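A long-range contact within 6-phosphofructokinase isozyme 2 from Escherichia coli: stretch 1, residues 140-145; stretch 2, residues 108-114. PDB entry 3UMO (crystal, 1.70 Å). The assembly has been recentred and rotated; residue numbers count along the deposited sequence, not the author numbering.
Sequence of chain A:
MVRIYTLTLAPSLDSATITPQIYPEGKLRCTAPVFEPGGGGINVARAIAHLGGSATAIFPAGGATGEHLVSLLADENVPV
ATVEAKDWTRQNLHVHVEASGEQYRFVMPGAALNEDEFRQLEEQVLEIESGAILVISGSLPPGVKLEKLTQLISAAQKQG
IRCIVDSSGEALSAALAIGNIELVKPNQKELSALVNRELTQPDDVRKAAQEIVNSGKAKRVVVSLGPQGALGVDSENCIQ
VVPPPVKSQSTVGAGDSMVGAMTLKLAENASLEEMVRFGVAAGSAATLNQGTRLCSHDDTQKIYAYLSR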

# COMPACT_ATOMS: atom_id res chain seq x y z
N LEU A 140 -11.20 5.03 26.58
CA LEU A 140 -10.85 5.61 27.88
C LEU A 140 -9.57 6.43 27.73
O LEU A 140 -8.53 5.89 27.32
CB LEU A 140 -10.64 4.51 28.92
CG LEU A 140 -10.45 5.01 30.35
CD1 LEU A 140 -11.77 5.53 30.90
CD2 LEU A 140 -9.87 3.93 31.26
N PRO A 141 -9.63 7.73 28.05
CA PRO A 141 -8.48 8.62 27.88
C PRO A 141 -7.44 8.39 28.97
O PRO A 141 -7.78 7.81 30.01
CB PRO A 141 -9.09 10.01 28.02
CG PRO A 141 -10.25 9.80 28.95
CD PRO A 141 -10.81 8.45 28.57
N PRO A 142 -6.19 8.83 28.74
CA PRO A 142 -5.16 8.73 29.77
C PRO A 142 -5.56 9.51 31.01
O PRO A 142 -6.26 10.52 30.90
CB PRO A 142 -3.95 9.42 29.12
CG PRO A 142 -4.20 9.38 27.66
CD PRO A 142 -5.69 9.46 27.50
N GLY A 143 -5.15 9.03 32.19
CA GLY A 143 -5.41 9.75 33.42
C GLY A 143 -6.60 9.24 34.21
O GLY A 143 -6.84 9.68 35.34
N VAL A 144 -7.35 8.30 33.64
CA VAL A 144 -8.53 7.77 34.31
C VAL A 144 -8.37 6.29 34.65
O VAL A 144 -8.31 5.44 33.76
CB VAL A 144 -9.79 7.94 33.45
CG1 VAL A 144 -11.03 7.50 34.23
CG2 VAL A 144 -9.94 9.39 32.99
N LYS A 145 -8.28 5.98 35.94
CA LYS A 145 -8.19 4.60 36.38
C LYS A 145 -9.49 3.86 36.08
O LYS A 145 -10.58 4.44 36.19
CB LYS A 145 -7.89 4.53 37.88
CG LYS A 145 -6.47 4.91 38.24
CD LYS A 145 -6.25 4.84 39.74
CE LYS A 145 -4.77 4.83 40.07
NZ LYS A 145 -4.06 5.86 39.28
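Stretch 2, residues 108-114: MPGAALN

Stretch 2 runs as an extended segment without regular helix or strand. From Pro109 to Ala112 its phi/psi values stay near -60 to -75° and 153 to 171°, the range of a polyproline-like chain. Leu113 is more strand-like at -126/128°. The chain then reaches Asn114, the N-cap residue of a helix that begins just past the stretch. The Asn114 side chain caps a backbone N there, and its CA-to-CB bond points away from stretch 1.

Stretch 1 has no regular helix or strand either. Its main feature is a type II beta turn from Pro141 to Val144. Stretch 2 follows this turn in the same direction: Gly110 lies nearest Pro141, with 5.2 Å between CA of Gly110 and CA of Pro141. Further along, CA of Ala112 is 4.8 Å from CA of Pro142, and CA of Leu113 is 5.1 Å from CA of Gly143. The two stretches bury 306 Å² in all, both sides summed.

Leu113 has the most surface covered in stretch 2, 72 Å². It is buried, and its rotamer is m at chi1 and t at chi2. Its side chain meets two apolar residues. Atom CD1 of Leu113 is 3.8 Å from CG of Pro141, and CB of Leu113 is 3.8 Å from CG2 of Val144. These two partners are the first and last residues of the turn. The backbone of Leu113 is engaged as well. Its N donates a hydrogen bond to O of Pro142, at 3.0 Å and with an angle of 161° at the hydrogen. This nearly straight bond is the single hydrogen bond between the stretches.

Pro142 is the counterpart in stretch 1, with 69 Å² covered. Its O also receives a CA-H...O contact from Ala112, with CA of Ala112 at 3.4 Å from O of Pro142. The CB atoms of Pro142 and Ala112 are 4.4 Å apart. At the other end of the ring, CD of Pro142 is 3.4 Å from O of Gly110 and 4.5 Å from CB of Pro109. A proline has no N-H, so Pro142 cannot offer a backbone donor to this carbonyl.

Pro141 has less surface covered, 43 Å², but is buried and points its CA-to-CB bond toward stretch 2. Its CB packs 3.3 Å from O of Ala111. The CA-to-CB bond of Ala111 points away, so this residue meets the turn through its backbone.

Gly143 lets the chains stay close at the next step. Its CA makes a CA-H...O contact with O of Leu113 at 3.4 Å. A CB here would lie 2.1 Å from O of Leu113, a clash. The phi/psi of 99/-7° also calls for glycine, because a CB would be jammed against the carbonyl O of Pro142. O of Gly143 lies 3.3 Å from O of Leu113; both are acceptors, and no hydrogen bond joins them.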

# COMPACT_ATOMS: atom_id res chain seq x y z
N MET A 108 -5.82 8.39 17.34
CA MET A 108 -4.90 8.56 18.46
C MET A 108 -5.71 8.74 19.74
O MET A 108 -6.92 8.93 19.68
CB MET A 108 -3.98 9.76 18.19
CG MET A 108 -2.84 9.41 17.26
SD MET A 108 -1.99 10.86 16.62
CE MET A 108 -3.26 11.50 15.52
N PRO A 109 -5.05 8.63 20.91
CA PRO A 109 -5.79 8.75 22.16
C PRO A 109 -6.38 10.14 22.37
O PRO A 109 -5.91 11.12 21.77
CB PRO A 109 -4.72 8.48 23.23
CG PRO A 109 -3.65 7.70 22.50
CD PRO A 109 -3.63 8.30 21.14
N GLY A 110 -7.40 10.22 23.22
CA GLY A 110 -7.98 11.50 23.57
C GLY A 110 -7.07 12.26 24.51
O GLY A 110 -6.08 11.71 25.01
N ALA A 111 -7.39 13.53 24.76
CA ALA A 111 -6.65 14.32 25.73
C ALA A 111 -6.67 13.66 27.11
O ALA A 111 -7.57 12.89 27.44
CB ALA A 111 -7.22 15.73 25.82
N ALA A 112 -5.67 13.98 27.91
CA ALA A 112 -5.60 13.48 29.28
C ALA A 112 -6.70 14.11 30.14
O ALA A 112 -7.15 15.22 29.86
CB ALA A 112 -4.24 13.74 29.88
N LEU A 113 -7.12 13.38 31.17
CA LEU A 113 -8.09 13.89 32.13
C LEU A 113 -7.48 13.75 33.51
O LEU A 113 -7.02 12.67 33.87
CB LEU A 113 -9.38 13.08 32.08
CG LEU A 113 -10.51 13.47 31.13
CD1 LEU A 113 -11.68 12.50 31.29
CD2 LEU A 113 -10.96 14.90 31.41
N ASN A 114 -7.46 14.83 34.29
CA ASN A 114 -7.00 14.69 35.67
C ASN A 114 -8.16 14.26 36.57
O ASN A 114 -9.29 14.14 36.11
CB ASN A 114 -6.30 15.95 36.19
CG ASN A 114 -7.20 17.18 36.23
OD1 ASN A 114 -8.39 17.09 36.52
ND2 ASN A 114 -6.62 18.34 35.94